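Local coordinates for organic hydroperoxide resistance protein (Deinococcus radiodurans, PDB 1USP) that probably detoxifies organic hydroperoxides by thiol-dependent reduction, as other Ohr members of the OsmC/Ohr family do, at residues 60-65 / 115-120. Residues are numbered along the deposited sequence; the frame is centred on the assembly and turned at random.
Sequences GALGVV and HAAHEV
Two helices of the OsmC/Ohr fold cross here: the long helix 46-68, through residues 60-65, and the last turns of helix 107-120. The segment axes approach to 8.4 Å at an angle of 106°, so the helices cross steeply and share a small apolar patch. No hydrogen bond joins the two segments.

Alanines allow the close approach. The methyl of Ala61 points at the second helix and meets the methyl of Ala117, CB to CB 3.9 Å. It also lies against that residue's backbone. Ala117 CB also meets Leu62 CD2, at 4.2 Å and from a direction roughly at right angles to Ala61 CB. The Leu62 side chain starts away from the contact, but its tip turns back; the Leu62 side chain also touches Phe102.

Valines make the rest of the patch. Val65 sets both methyls against Ala116 CB, CG2 at 3.7 Å and CG1 at 3.9 Å. Val120 points at the long helix and touches it with CG1, which is anti to its backbone N (chi1 165°). This methyl meets both Ala61 CB and Val64 CG1, and the Val64 and Val120 side chains cross obliquely. Val120 also packs on an aromatic side chain of the other chain, so the patch reaches the dimer interface.

Val120 immediately precedes Cys121, which is disulfide-bonded to Cys57 in a structure of this protein. Cys57 lies about one helical turn before Ala61, so the crossing is beside the cysteine pair. The shortest side-chain contact to a polar atom across the two segments is Ala61 CB to Ala117 O, 3.7 Å.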
ATOM      1  N   GLY A  60       1.119 -10.248  -9.516  1.00 24.35           N
ATOM      2  CA  GLY A  60       1.798  -9.741 -10.704  1.00 25.40           C
ATOM      3  C   GLY A  60       3.179 -10.356 -10.845  1.00 25.67           C
ATOM      4  O   GLY A  60       3.602 -10.763 -11.944  1.00 26.20           O
ATOM      5  N   ALA A  61       3.880 -10.462  -9.721  1.00 23.51           N
ATOM      6  CA  ALA A  61       5.205 -11.087  -9.703  1.00 24.60           C
ATOM      7  C   ALA A  61       5.144 -12.568 -10.109  1.00 25.99           C
ATOM      8  O   ALA A  61       6.048 -13.074 -10.777  1.00 26.98           O
ATOM      9  CB  ALA A  61       5.826 -10.939  -8.371  1.00 22.66           C
ATOM     10  N   LEU A  62       4.094 -13.267  -9.699  1.00 27.37           N
ATOM     11  CA  LEU A  62       3.905 -14.644 -10.142  1.00 28.73           C
ATOM     12  C   LEU A  62       3.709 -14.701 -11.647  1.00 30.95           C
ATOM     13  O   LEU A  62       4.151 -15.645 -12.291  1.00 32.16           O
ATOM     14  CB  LEU A  62       2.715 -15.289  -9.447  1.00 28.45           C
ATOM     15  CG  LEU A  62       2.994 -15.636  -7.984  1.00 28.54           C
ATOM     16  CD1 LEU A  62       1.700 -15.921  -7.266  1.00 29.37           C
ATOM     17  CD2 LEU A  62       3.951 -16.818  -7.894  1.00 29.12           C
ATOM     18  N   GLY A  63       3.039 -13.689 -12.191  1.00 32.43           N
ATOM     19  CA  GLY A  63       2.852 -13.554 -13.626  1.00 34.75           C
ATOM     20  C   GLY A  63       4.176 -13.394 -14.339  1.00 35.81           C
ATOM     21  O   GLY A  63       4.423 -14.051 -15.349  1.00 36.36           O
ATOM     22  N   VAL A  64       5.037 -12.542 -13.782  1.00 35.79           N
ATOM     23  CA  VAL A  64       6.363 -12.277 -14.329  1.00 36.46           C
ATOM     24  C   VAL A  64       7.215 -13.540 -14.290  1.00 36.79           C
ATOM     25  O   VAL A  64       7.909 -13.843 -15.254  1.00 37.28           O
ATOM     26  CB  VAL A  64       7.092 -11.155 -13.545  1.00 36.46           C
ATOM     27  CG1 VAL A  64       8.573 -11.089 -13.924  1.00 36.51           C
ATOM     28  CG2 VAL A  64       6.425  -9.808 -13.799  1.00 36.43           C
ATOM     29  N   VAL A  65       7.142 -14.267 -13.182  1.00 36.77           N
ATOM     30  CA  VAL A  65       7.954 -15.455 -12.971  1.00 37.96           C
ATOM     31  C   VAL A  65       7.561 -16.580 -13.935  1.00 40.44           C
ATOM     32  O   VAL A  65       8.428 -17.281 -14.448  1.00 40.91           O
ATOM     33  CB  VAL A  65       7.895 -15.921 -11.488  1.00 37.26           C
ATOM     34  CG1 VAL A  65       8.348 -17.375 -11.323  1.00 36.82           C
ATOM     35  CG2 VAL A  65       8.744 -14.993 -10.606  1.00 36.08           C
ATOM     36  N   HIS A 115       9.300 -17.655  -3.215  1.00 19.05           N
ATOM     37  CA  HIS A 115      10.611 -17.013  -3.138  1.00 18.61           C
ATOM     38  C   HIS A 115      10.916 -16.216  -4.399  1.00 18.06           C
ATOM     39  O   HIS A 115      11.452 -15.104  -4.333  1.00 19.86           O
ATOM     40  CB  HIS A 115      11.693 -18.063  -2.870  1.00 18.73           C
ATOM     41  CG  HIS A 115      11.664 -18.604  -1.475  1.00 20.04           C
ATOM     42  ND1 HIS A 115      12.387 -18.047  -0.450  1.00 20.86           N
ATOM     43  CD2 HIS A 115      10.976 -19.634  -0.930  1.00 24.17           C
ATOM     44  CE1 HIS A 115      12.182 -18.734   0.657  1.00 23.03           C
ATOM     45  NE2 HIS A 115      11.326 -19.701   0.396  1.00 24.37           N
ATOM     46  N   ALA A 116      10.547 -16.782  -5.541  1.00 17.42           N
ATOM     47  CA  ALA A 116      10.704 -16.135  -6.833  1.00 18.27           C
ATOM     48  C   ALA A 116       9.929 -14.820  -6.927  1.00 19.84           C
ATOM     49  O   ALA A 116      10.450 -13.804  -7.389  1.00 21.24           O
ATOM     50  CB  ALA A 116      10.255 -17.094  -7.939  1.00 17.92           C
ATOM     51  N   ALA A 117       8.681 -14.851  -6.488  1.00 19.10           N
ATOM     52  CA  ALA A 117       7.850 -13.672  -6.433  1.00 19.40           C
ATOM     53  C   ALA A 117       8.430 -12.644  -5.477  1.00 20.30           C
ATOM     54  O   ALA A 117       8.407 -11.461  -5.771  1.00 19.68           O
ATOM     55  CB  ALA A 117       6.457 -14.042  -6.010  1.00 20.32           C
ATOM     56  N   HIS A 118       8.965 -13.106  -4.349  1.00 21.19           N
ATOM     57  CA  HIS A 118       9.518 -12.216  -3.334  1.00 21.23           C
ATOM     58  C   HIS A 118      10.739 -11.442  -3.837  1.00 21.99           C
ATOM     59  O   HIS A 118      11.008 -10.319  -3.400  1.00 21.17           O
ATOM     60  CB  HIS A 118       9.895 -12.996  -2.074  1.00 21.53           C
ATOM     61  CG  HIS A 118      10.205 -12.119  -0.896  1.00 21.81           C
ATOM     62  ND1 HIS A 118      11.476 -11.987  -0.370  1.00 24.85           N
ATOM     63  CD2 HIS A 118       9.410 -11.319  -0.150  1.00 21.21           C
ATOM     64  CE1 HIS A 118      11.435 -11.167   0.666  1.00 22.79           C
ATOM     65  NE2 HIS A 118      10.195 -10.744   0.816  1.00 20.81           N
ATOM     66  N   GLU A 119      11.477 -12.076  -4.735  1.00 23.55           N
ATOM     67  CA  GLU A 119      12.655 -11.490  -5.329  1.00 24.82           C
ATOM     68  C   GLU A 119      12.251 -10.394  -6.305  1.00 23.13           C
ATOM     69  O   GLU A 119      12.940  -9.402  -6.420  1.00 20.72           O
ATOM     70  CB  GLU A 119      13.478 -12.567  -6.049  1.00 27.55           C
ATOM     71  CG  GLU A 119      14.630 -11.999  -6.865  1.00 34.36           C
ATOM     72  CD  GLU A 119      15.994 -12.452  -6.398  1.00 40.85           C
ATOM     73  OE1 GLU A 119      16.212 -12.545  -5.174  1.00 43.92           O
ATOM     74  OE2 GLU A 119      16.868 -12.688  -7.266  1.00 42.76           O
ATOM     75  N   VAL A 120      11.131 -10.589  -6.997  1.00 23.29           N
ATOM     76  CA  VAL A 120      10.698  -9.691  -8.068  1.00 23.67           C
ATOM     77  C   VAL A 120       9.800  -8.541  -7.588  1.00 22.16           C
ATOM     78  O   VAL A 120       9.909  -7.413  -8.068  1.00 22.32           O
ATOM     79  CB  VAL A 120       9.979 -10.503  -9.178  1.00 24.82           C
ATOM     80  CG1 VAL A 120       9.192  -9.598 -10.110  1.00 25.22           C
ATOM     81  CG2 VAL A 120      10.990 -11.309  -9.945  1.00 26.20           C
TER